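Local coordinates for McyG protein (Microcystis aeruginosa PCC 7806, PDB 4R0M) that probably activates phenylalanine or a related acid as its adenylate during microcystin synthesis, here holding phenylalanyl-adenylate in its adenylation domain, at residues K190-T195 / S396-Y401; I372-Q377 / G423-G428; L390-N395 / F417-L422. All blocks are in the same frame, centred on the assembly; numbering follows the deposited sequence.

Contact 1. Residues K190-T195 / S396-Y401; sequences KGVILT and SVTKGY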
loop_
_atom_site.group_PDB
_atom_site.type_symbol
_atom_site.label_atom_id
_atom_site.label_comp_id
_atom_site.label_asym_id
_atom_site.label_seq_id
_atom_site.Cartn_x
_atom_site.Cartn_y
_atom_site.Cartn_z
ATOM N N LYS A 190 -9.634 -7.150 8.824
ATOM C CA LYS A 190 -9.341 -6.468 10.081
ATOM C C LYS A 190 -9.510 -4.956 9.915
ATOM O O LYS A 190 -8.866 -4.342 9.062
ATOM C CB LYS A 190 -7.924 -6.807 10.564
ATOM C CG LYS A 190 -7.455 -8.220 10.221
ATOM C CD LYS A 190 -6.322 -8.713 11.116
ATOM C CE LYS A 190 -4.985 -8.052 10.815
ATOM N NZ LYS A 190 -4.353 -8.552 9.561
ATOM N N GLY A 191 -10.379 -4.367 10.732
ATOM C CA GLY A 191 -10.715 -2.948 10.623
ATOM C C GLY A 191 -9.887 -2.033 11.501
ATOM O O GLY A 191 -10.140 -1.914 12.700
ATOM N N VAL A 192 -8.905 -1.372 10.893
ATOM C CA VAL A 192 -8.014 -0.477 11.625
ATOM C C VAL A 192 -8.698 0.859 11.911
ATOM O O VAL A 192 -9.094 1.574 10.989
ATOM C CB VAL A 192 -6.685 -0.252 10.873
ATOM C CG1 VAL A 192 -5.776 0.681 11.660
ATOM C CG2 VAL A 192 -5.984 -1.581 10.611
ATOM N N ILE A 193 -8.848 1.175 13.196
ATOM C CA ILE A 193 -9.414 2.451 13.626
ATOM C C ILE A 193 -8.306 3.497 13.706
ATOM O O ILE A 193 -7.303 3.301 14.394
ATOM C CB ILE A 193 -10.136 2.336 14.993
ATOM C CG1 ILE A 193 -11.332 1.378 14.894
ATOM C CG2 ILE A 193 -10.597 3.707 15.481
ATOM C CD1 ILE A 193 -11.900 0.945 16.234
ATOM N N LEU A 194 -8.489 4.601 12.988
ATOM C CA LEU A 194 -7.535 5.703 13.026
ATOM C C LEU A 194 -8.207 7.004 13.450
ATOM O O LEU A 194 -9.167 7.464 12.825
ATOM C CB LEU A 194 -6.824 5.872 11.678
ATOM C CG LEU A 194 -5.994 4.695 11.144
ATOM C CD1 LEU A 194 -5.436 5.027 9.769
ATOM C CD2 LEU A 194 -4.871 4.312 12.097
ATOM N N THR A 195 -7.695 7.577 14.533
ATOM C CA THR A 195 -8.194 8.840 15.059
ATOM C C THR A 195 -7.518 10.000 14.336
ATOM O O THR A 195 -6.523 9.798 13.629
ATOM C CB THR A 195 -7.927 8.951 16.575
ATOM O OG1 THR A 195 -6.515 8.943 16.812
ATOM C CG2 THR A 195 -8.565 7.788 17.320
ATOM N N SER A 396 0.936 7.844 16.720
ATOM C CA SER A 396 0.578 7.559 15.326
ATOM C C SER A 396 0.043 6.137 15.124
ATOM O O SER A 396 -0.548 5.835 14.084
ATOM C CB SER A 396 1.764 7.821 14.393
ATOM O OG SER A 396 2.780 6.846 14.554
ATOM N N VAL A 397 0.244 5.281 16.124
ATOM C CA VAL A 397 -0.157 3.875 16.061
ATOM C C VAL A 397 -1.589 3.684 16.559
ATOM O O VAL A 397 -1.975 4.244 17.587
ATOM C CB VAL A 397 0.817 2.986 16.870
ATOM C CG1 VAL A 397 0.372 1.529 16.872
ATOM C CG2 VAL A 397 2.227 3.106 16.309
ATOM N N THR A 398 -2.363 2.890 15.820
ATOM C CA THR A 398 -3.753 2.566 16.166
ATOM C C THR A 398 -3.890 1.989 17.580
ATOM O O THR A 398 -2.964 1.360 18.097
ATOM C CB THR A 398 -4.388 1.596 15.134
ATOM O OG1 THR A 398 -5.782 1.430 15.416
ATOM C CG2 THR A 398 -3.711 0.225 15.156
ATOM N N LYS A 399 -5.049 2.214 18.195
ATOM C CA LYS A 399 -5.312 1.730 19.547
ATOM C C LYS A 399 -6.061 0.396 19.565
ATOM O O LYS A 399 -6.034 -0.318 20.572
ATOM C CB LYS A 399 -6.068 2.786 20.358
ATOM C CG LYS A 399 -5.189 3.933 20.834
ATOM C CD LYS A 399 -6.017 5.136 21.256
ATOM C CE LYS A 399 -5.132 6.329 21.585
ATOM N NZ LYS A 399 -5.910 7.601 21.626
ATOM N N GLY A 400 -6.720 0.063 18.456
ATOM C CA GLY A 400 -7.470 -1.190 18.354
ATOM C C GLY A 400 -8.263 -1.370 17.071
ATOM O O GLY A 400 -8.561 -0.402 16.367
ATOM N N TYR A 401 -8.601 -2.622 16.775
ATOM C CA TYR A 401 -9.415 -2.964 15.609
ATOM C C TYR A 401 -10.903 -2.835 15.920
ATOM O O TYR A 401 -11.307 -2.863 17.082
ATOM C CB TYR A 401 -9.103 -4.384 15.125
ATOM C CG TYR A 401 -7.681 -4.587 14.653
ATOM C CD1 TYR A 401 -7.330 -4.365 13.323
ATOM C CD2 TYR A 401 -6.686 -5.010 15.536
ATOM C CE1 TYR A 401 -6.028 -4.554 12.886
ATOM C CE2 TYR A 401 -5.382 -5.202 15.108
ATOM C CZ TYR A 401 -5.059 -4.971 13.783
ATOM O OH TYR A 401 -3.766 -5.160 13.355
#
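V192 and Y401 form a single backbone bridge, their CA atoms 4.9 Å apart, as the 396-401 loop runs back past strand 190-195 with the two directions 142° apart. Just before the bridge G191 O takes a CA-H...O contact from Y401 CA at 3.2 Å, and G191 is also hydrogen-bonded through its backbone to Y402.

The Y401 side chain lies alongside those of K190 and V192, pointing the same way. K190 CB meets the ring at CD1, and V192 CG2 lies 3.7 Å from Y401 CE1. At the far end Y401 OH is hydrogen-bonded to E338, while L407 and V411 of helix 405-411 pack against the same side chain.

T398 makes the polar link. With OG1 anti to the backbone N (chi1 -173°), the hydroxyl gives its proton to I193 O at an OG1-O distance of 2.6 Å, approaching at a C=O...O angle of 144° and a little out of the carbonyl plane. G400 N adds a weak bond to the same T398 OG1. Methyls close in here: V192 CG1 lies 3.8 Å from T398 OG1, and L194 CD2 crosses at T398 CB at about a right angle. I193 runs along G400 O, with CB as near as 3.4 Å to that oxygen.

Strand 190-195 begins with the closing Lys-Gly of the glycine-rich A3 motif of adenylating enzymes, and its other edge pairs with strand 176-182. On the edge facing 396-401 a threonine hydroxyl takes the place of a strand N-H at I193 O, which ties an irregular loop to the strand.

Contact 2. Residues I372-Q377 / G423-G428; sequences IRIVDQ and GYLSKG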
loop_
_atom_site.group_PDB
_atom_site.type_symbol
_atom_site.label_atom_id
_atom_site.label_comp_id
_atom_site.label_asym_id
_atom_site.label_seq_id
_atom_site.Cartn_x
_atom_site.Cartn_y
_atom_site.Cartn_z
ATOM N N ILE A 372 10.112 1.837 18.484
ATOM C CA ILE A 372 10.088 0.483 17.920
ATOM C C ILE A 372 11.057 -0.448 18.653
ATOM O O ILE A 372 12.067 0.002 19.203
ATOM C CB ILE A 372 10.366 0.471 16.394
ATOM C CG1 ILE A 372 11.778 0.977 16.073
ATOM C CG2 ILE A 372 9.316 1.286 15.647
ATOM C CD1 ILE A 372 12.194 0.763 14.633
ATOM N N ARG A 373 10.740 -1.743 18.664
ATOM C CA ARG A 373 11.593 -2.747 19.305
ATOM C C ARG A 373 11.512 -4.125 18.637
ATOM O O ARG A 373 10.534 -4.445 17.952
ATOM C CB ARG A 373 11.284 -2.853 20.805
ATOM C CG ARG A 373 9.952 -3.504 21.144
ATOM C CD ARG A 373 9.748 -3.578 22.647
ATOM N NE ARG A 373 8.661 -4.485 23.008
ATOM C CZ ARG A 373 8.235 -4.696 24.252
ATOM N NH1 ARG A 373 8.796 -4.060 25.273
ATOM N NH2 ARG A 373 7.242 -5.544 24.474
ATOM N N ILE A 374 12.556 -4.924 18.849
ATOM C CA ILE A 374 12.635 -6.291 18.340
ATOM C C ILE A 374 12.719 -7.251 19.525
ATOM O O ILE A 374 13.686 -7.221 20.293
ATOM C CB ILE A 374 13.860 -6.474 17.408
ATOM C CG1 ILE A 374 13.745 -5.591 16.152
ATOM C CG2 ILE A 374 14.070 -7.940 17.045
ATOM C CD1 ILE A 374 12.611 -5.933 15.202
ATOM N N VAL A 375 11.697 -8.093 19.672
ATOM C CA VAL A 375 11.598 -9.009 20.813
ATOM C C VAL A 375 11.604 -10.485 20.408
ATOM O O VAL A 375 11.390 -10.823 19.240
ATOM C CB VAL A 375 10.341 -8.729 21.677
ATOM C CG1 VAL A 375 10.436 -7.363 22.340
ATOM C CG2 VAL A 375 9.068 -8.851 20.851
ATOM N N ASP A 376 11.858 -11.351 21.387
ATOM C CA ASP A 376 11.745 -12.798 21.205
ATOM C C ASP A 376 10.309 -13.259 21.470
ATOM O O ASP A 376 9.410 -12.434 21.647
ATOM C CB ASP A 376 12.741 -13.542 22.110
ATOM C CG ASP A 376 12.595 -13.182 23.590
ATOM O OD1 ASP A 376 11.534 -12.664 24.002
ATOM O OD2 ASP A 376 13.555 -13.428 24.351
ATOM N N GLN A 377 10.110 -14.576 21.512
ATOM C CA GLN A 377 8.796 -15.178 21.768
ATOM C C GLN A 377 8.251 -14.836 23.158
ATOM O O GLN A 377 7.041 -14.882 23.386
ATOM C CB GLN A 377 8.864 -16.700 21.599
ATOM C CG GLN A 377 9.310 -17.176 20.220
ATOM C CD GLN A 377 8.169 -17.281 19.221
ATOM O OE1 GLN A 377 7.416 -16.329 19.007
ATOM N NE2 GLN A 377 8.044 -18.446 18.596
ATOM N N GLY A 423 12.383 -8.891 11.861
ATOM C CA GLY A 423 13.573 -8.119 11.526
ATOM C C GLY A 423 14.506 -7.885 12.696
ATOM O O GLY A 423 14.409 -8.553 13.728
ATOM N N TYR A 424 15.414 -6.928 12.527
ATOM C CA TYR A 424 16.379 -6.578 13.566
ATOM C C TYR A 424 16.682 -5.087 13.567
ATOM O O TYR A 424 16.412 -4.385 12.587
ATOM C CB TYR A 424 17.676 -7.386 13.404
ATOM C CG TYR A 424 18.433 -7.127 12.116
ATOM C CD1 TYR A 424 18.165 -7.868 10.967
ATOM C CD2 TYR A 424 19.429 -6.148 12.051
ATOM C CE1 TYR A 424 18.858 -7.637 9.789
ATOM C CE2 TYR A 424 20.126 -5.911 10.877
ATOM C CZ TYR A 424 19.837 -6.658 9.750
ATOM O OH TYR A 424 20.523 -6.429 8.582
ATOM N N LEU A 425 17.246 -4.615 14.673
ATOM C CA LEU A 425 17.702 -3.236 14.786
ATOM C C LEU A 425 19.224 -3.180 14.793
ATOM O O LEU A 425 19.883 -4.042 15.376
ATOM C CB LEU A 425 17.135 -2.580 16.046
ATOM C CG LEU A 425 15.611 -2.449 16.113
ATOM C CD1 LEU A 425 15.169 -2.026 17.503
ATOM C CD2 LEU A 425 15.088 -1.483 15.058
ATOM N N SER A 426 19.772 -2.169 14.126
ATOM C CA SER A 426 21.214 -1.965 14.059
ATOM C C SER A 426 21.514 -0.473 14.098
ATOM O O SER A 426 21.241 0.251 13.134
ATOM C CB SER A 426 21.791 -2.606 12.792
ATOM O OG SER A 426 23.196 -2.428 12.718
ATOM N N LYS A 427 22.064 -0.025 15.229
ATOM C CA LYS A 427 22.381 1.391 15.470
ATOM C C LYS A 427 21.139 2.283 15.357
ATOM O O LYS A 427 21.210 3.417 14.878
ATOM C CB LYS A 427 23.503 1.875 14.537
ATOM C CG LYS A 427 24.846 1.198 14.768
ATOM C CD LYS A 427 25.858 1.581 13.698
ATOM C CE LYS A 427 27.201 0.913 13.951
ATOM N NZ LYS A 427 28.193 1.202 12.877
ATOM N N GLY A 428 20.002 1.751 15.799
ATOM C CA GLY A 428 18.739 2.484 15.780
ATOM C C GLY A 428 17.923 2.375 14.500
ATOM O O GLY A 428 16.780 2.826 14.452
#
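I374 CG1 and L425 CG both stand anti to their own carbonyl carbon (chi1 -63° in each), and this turns I374 CG1 onto L425 CG at 3.7 Å. I374 then bends again at chi2, which brings CD1 back over G423, 3.5 Å from G423 O. Its other branch, CG2, reaches the same G423 O at 3.4 Å, so two branches of the isoleucine pack on one carbonyl oxygen. Between these two ends, I374 CG1 rests 3.8 Å from Y424 CA.

I372 is rotated differently: its CG1 stands between the backbone N and the carbonyl carbon (chi1 64°), and the extended chain beyond it sends CD1 to L425 CD2 at 3.7 Å. L425 thus splits its two methyls, CD2 going to I372 and CD1 lying against R373 CA and I374 CG1.

Strands 370-375 and 421-426 pass at 121° with 6.8 Å between the axes of their short segments, and they are not hydrogen-bonded neighbours. Each pairs antiparallel with strand 388-394 instead, R373 with Q391 and G423 with G388, so that the sheet curls and its inner face closes on itself, consistent with the distorted beta-barrel of the ANL adenylating enzymes. L390 and I392 of strand 388-394 and L430 also pack into this interior.

R373 and Y424 leave their backbones away from this contact. The guanidinium of R373 makes a cation-pi contact with W416, while the Y424 ring stacks with F431.

Contact 3. Residues L390-N395 / F417-L422; sequences LQIQGN and FTTGDL. With FA5 (adenosine-5'-[phenylalaninyl-phosphate]), chain C.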
loop_
_atom_site.group_PDB
_atom_site.type_symbol
_atom_site.label_atom_id
_atom_site.label_comp_id
_atom_site.label_asym_id
_atom_site.label_seq_id
_atom_site.Cartn_x
_atom_site.Cartn_y
_atom_site.Cartn_z
ATOM N N LEU A 390 8.836 -7.575 15.382
ATOM C CA LEU A 390 8.776 -6.117 15.462
ATOM C C LEU A 390 7.537 -5.648 16.211
ATOM O O LEU A 390 6.414 -6.030 15.876
ATOM C CB LEU A 390 8.823 -5.489 14.063
ATOM C CG LEU A 390 8.659 -3.966 13.936
ATOM C CD1 LEU A 390 9.827 -3.204 14.548
ATOM C CD2 LEU A 390 8.475 -3.572 12.480
ATOM N N GLN A 391 7.756 -4.817 17.225
ATOM C CA GLN A 391 6.665 -4.212 17.986
ATOM C C GLN A 391 6.803 -2.692 18.007
ATOM O O GLN A 391 7.905 -2.159 18.154
ATOM C CB GLN A 391 6.603 -4.781 19.406
ATOM C CG GLN A 391 6.143 -6.231 19.463
ATOM C CD GLN A 391 6.142 -6.813 20.866
ATOM O OE1 GLN A 391 6.877 -6.360 21.746
ATOM N NE2 GLN A 391 5.317 -7.832 21.079
ATOM N N ILE A 392 5.674 -2.006 17.848
ATOM C CA ILE A 392 5.661 -0.550 17.687
ATOM C C ILE A 392 4.695 0.137 18.655
ATOM O O ILE A 392 3.710 -0.464 19.090
ATOM C CB ILE A 392 5.331 -0.139 16.226
ATOM C CG1 ILE A 392 3.923 -0.600 15.819
ATOM C CG2 ILE A 392 6.379 -0.682 15.263
ATOM C CD1 ILE A 392 3.429 -0.021 14.507
ATOM N N GLN A 393 4.990 1.391 18.992
ATOM C CA GLN A 393 4.106 2.209 19.830
ATOM C C GLN A 393 4.243 3.703 19.521
ATOM O O GLN A 393 5.190 4.124 18.853
ATOM C CB GLN A 393 4.342 1.941 21.325
ATOM C CG GLN A 393 5.673 2.446 21.868
ATOM C CD GLN A 393 5.771 2.374 23.383
ATOM O OE1 GLN A 393 4.835 1.948 24.065
ATOM N NE2 GLN A 393 6.911 2.795 23.921
ATOM N N GLY A 394 3.291 4.493 20.008
ATOM C CA GLY A 394 3.286 5.936 19.790
ATOM C C GLY A 394 1.921 6.452 19.380
ATOM O O GLY A 394 1.023 5.670 19.054
ATOM N N ASN A 395 1.775 7.773 19.386
ATOM C CA ASN A 395 0.510 8.424 19.054
ATOM C C ASN A 395 0.018 8.171 17.629
ATOM O O ASN A 395 -1.180 8.270 17.366
ATOM C CB ASN A 395 0.590 9.930 19.323
ATOM C CG ASN A 395 0.562 10.266 20.804
ATOM O OD1 ASN A 395 0.149 9.455 21.633
ATOM N ND2 ASN A 395 0.996 11.476 21.141
ATOM N N PHE A 417 2.146 -2.803 20.069
ATOM C CA PHE A 417 1.416 -3.511 19.021
ATOM C C PHE A 417 2.355 -4.411 18.224
ATOM O O PHE A 417 3.365 -3.951 17.688
ATOM C CB PHE A 417 0.688 -2.526 18.097
ATOM C CG PHE A 417 0.252 -3.123 16.784
ATOM C CD1 PHE A 417 -0.852 -3.971 16.714
ATOM C CD2 PHE A 417 0.943 -2.833 15.609
ATOM C CE1 PHE A 417 -1.252 -4.521 15.503
ATOM C CE2 PHE A 417 0.545 -3.379 14.397
ATOM C CZ PHE A 417 -0.553 -4.223 14.344
ATOM N N THR A 418 2.013 -5.696 18.155
ATOM C CA THR A 418 2.774 -6.660 17.371
ATOM C C THR A 418 2.365 -6.543 15.907
ATOM O O THR A 418 1.202 -6.754 15.554
ATOM C CB THR A 418 2.554 -8.103 17.874
ATOM O OG1 THR A 418 2.863 -8.178 19.272
ATOM C CG2 THR A 418 3.437 -9.084 17.111
ATOM N N THR A 419 3.337 -6.207 15.066
ATOM C CA THR A 419 3.102 -5.944 13.648
ATOM C C THR A 419 2.914 -7.226 12.834
ATOM O O THR A 419 2.288 -7.211 11.769
ATOM C CB THR A 419 4.267 -5.143 13.034
ATOM O OG1 THR A 419 5.440 -5.963 12.985
ATOM C CG2 THR A 419 4.563 -3.889 13.859
ATOM N N GLY A 420 3.465 -8.328 13.338
ATOM C CA GLY A 420 3.504 -9.586 12.597
ATOM C C GLY A 420 4.673 -9.635 11.627
ATOM O O GLY A 420 4.750 -10.530 10.783
ATOM N N ASP A 421 5.579 -8.666 11.752
ATOM C CA ASP A 421 6.773 -8.587 10.910
ATOM C C ASP A 421 8.033 -9.023 11.653
ATOM O O ASP A 421 8.124 -8.895 12.878
ATOM C CB ASP A 421 6.955 -7.168 10.358
ATOM C CG ASP A 421 5.920 -6.815 9.309
ATOM O OD1 ASP A 421 5.804 -7.559 8.311
ATOM O OD2 ASP A 421 5.225 -5.791 9.482
ATOM N N LEU A 422 9.000 -9.535 10.894
ATOM C CA LEU A 422 10.271 -9.997 11.444
ATOM C C LEU A 422 11.428 -9.130 10.967
ATOM O O LEU A 422 11.455 -8.691 9.816
ATOM C CB LEU A 422 10.526 -11.458 11.056
ATOM C CG LEU A 422 9.587 -12.534 11.612
ATOM C CD1 LEU A 422 9.643 -13.784 10.747
ATOM C CD2 LEU A 422 9.910 -12.864 13.063
HETATM C C FA5 C . 1.143 -0.913 3.560
HETATM O O FA5 C . 1.460 -1.651 2.635
HETATM C CA FA5 C . 2.084 0.174 4.016
HETATM N N FA5 C . 3.350 -0.492 4.206
HETATM C CB FA5 C . 2.257 1.278 2.963
HETATM C CG FA5 C . 3.290 2.386 3.205
HETATM C CD1 FA5 C . 4.323 2.300 4.140
HETATM C CD2 FA5 C . 3.207 3.554 2.435
HETATM C CE1 FA5 C . 5.234 3.351 4.305
HETATM C CE2 FA5 C . 4.116 4.607 2.586
HETATM C CZ FA5 C . 5.136 4.506 3.529
HETATM P P FA5 C . -0.698 -2.605 4.630
HETATM O OP1 FA5 C . -1.486 -3.166 3.476
HETATM O OP2 FA5 C . -1.366 -2.486 5.976
HETATM O OP3 FA5 C . -0.144 -1.135 4.216
HETATM O "O5'" FA5 C . 0.604 -3.544 4.786
HETATM C "C5'" FA5 C . 1.563 -3.364 5.825
HETATM C "C4'" FA5 C . 2.603 -4.468 5.705
HETATM O "O4'" FA5 C . 3.371 -4.356 4.501
HETATM C "C3'" FA5 C . 3.630 -4.435 6.818
HETATM O "O3'" FA5 C . 3.152 -5.058 8.009
HETATM C "C2'" FA5 C . 4.781 -5.196 6.201
HETATM O "O2'" FA5 C . 4.580 -6.608 6.337
HETATM C "C1'" FA5 C . 4.698 -4.839 4.732
HETATM N N9 FA5 C . 5.698 -3.779 4.443
HETATM C C8 FA5 C . 5.433 -2.468 4.296
HETATM N N7 FA5 C . 6.557 -1.757 4.035
HETATM C C5 FA5 C . 7.584 -2.625 4.019
HETATM C C6 FA5 C . 9.051 -2.549 3.804
HETATM N N6 FA5 C . 9.662 -1.369 3.549
HETATM N N1 FA5 C . 9.765 -3.699 3.874
HETATM C C2 FA5 C . 9.174 -4.884 4.132
HETATM N N3 FA5 C . 7.850 -5.028 4.331
HETATM C C4 FA5 C . 7.015 -3.957 4.292
#
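T419 meets L390 from its CB outward. T419 CB stands 3.7 Å from L390 O; OG1, in the crowded position between backbone N and carbonyl carbon (chi1 69°), donates to that same oxygen at 3.1 Å, from above the carbonyl plane; CG2 turns inward to I392 CG1 at 3.9 Å. L390 O also takes T419 N, almost straight along the C=O axis, so two donors from one residue grip it. T419 OG1 in turn accepts from D421 N at 3.0 Å, an ST turn that braces the corner at G420.

In this antiparallel pairing I392 and F417 exchange N-H...O bonds both ways, and I392 CG1 sits at the edge of the F417 ring, in its plane. On the opposite face Q391 NE2 donates to T418 OG1, while Q391 OE1 is taken by R373. Past the corner, L390 N bonds D421 O at 2.9 Å.

An alanine in place of T419 takes away OG1 and would probably leave D421 N without that acceptor, L390 O with one donor of its two, and the corner freer to shift.

That corner carries the TGD motif of adenylating enzymes: D421 OD1 accepts from the ligand's O2' at 2.5 Å, and OD2 from O3' at 2.6 Å. R435 is salt-bridged to OD1, and the T419 and L390 bonds to the D421 backbone probably help place the carboxylate that holds the ribose diol.

How the contacts relate
From the N terminus, strand 190-195 comes first and waits two hundred residues before the 396-401 loop returns to close contact 1. Within that span strand 370-375 is laid down, and then 390-395, which runs directly into 396-401. The chain continues through helix 405-411 to 417-422, closing contact 3, and straight on into 423-428, closing contact 2. Contact 3 is therefore nested inside contact 2, and both cross contact 1. Strand 388-394 joins contacts 2 and 3 in one curled sheet, while Y401 against F417 and V397 against I392 link contact 1 to contact 3, tying the strand that begins at the end of the A3 motif to that sheet.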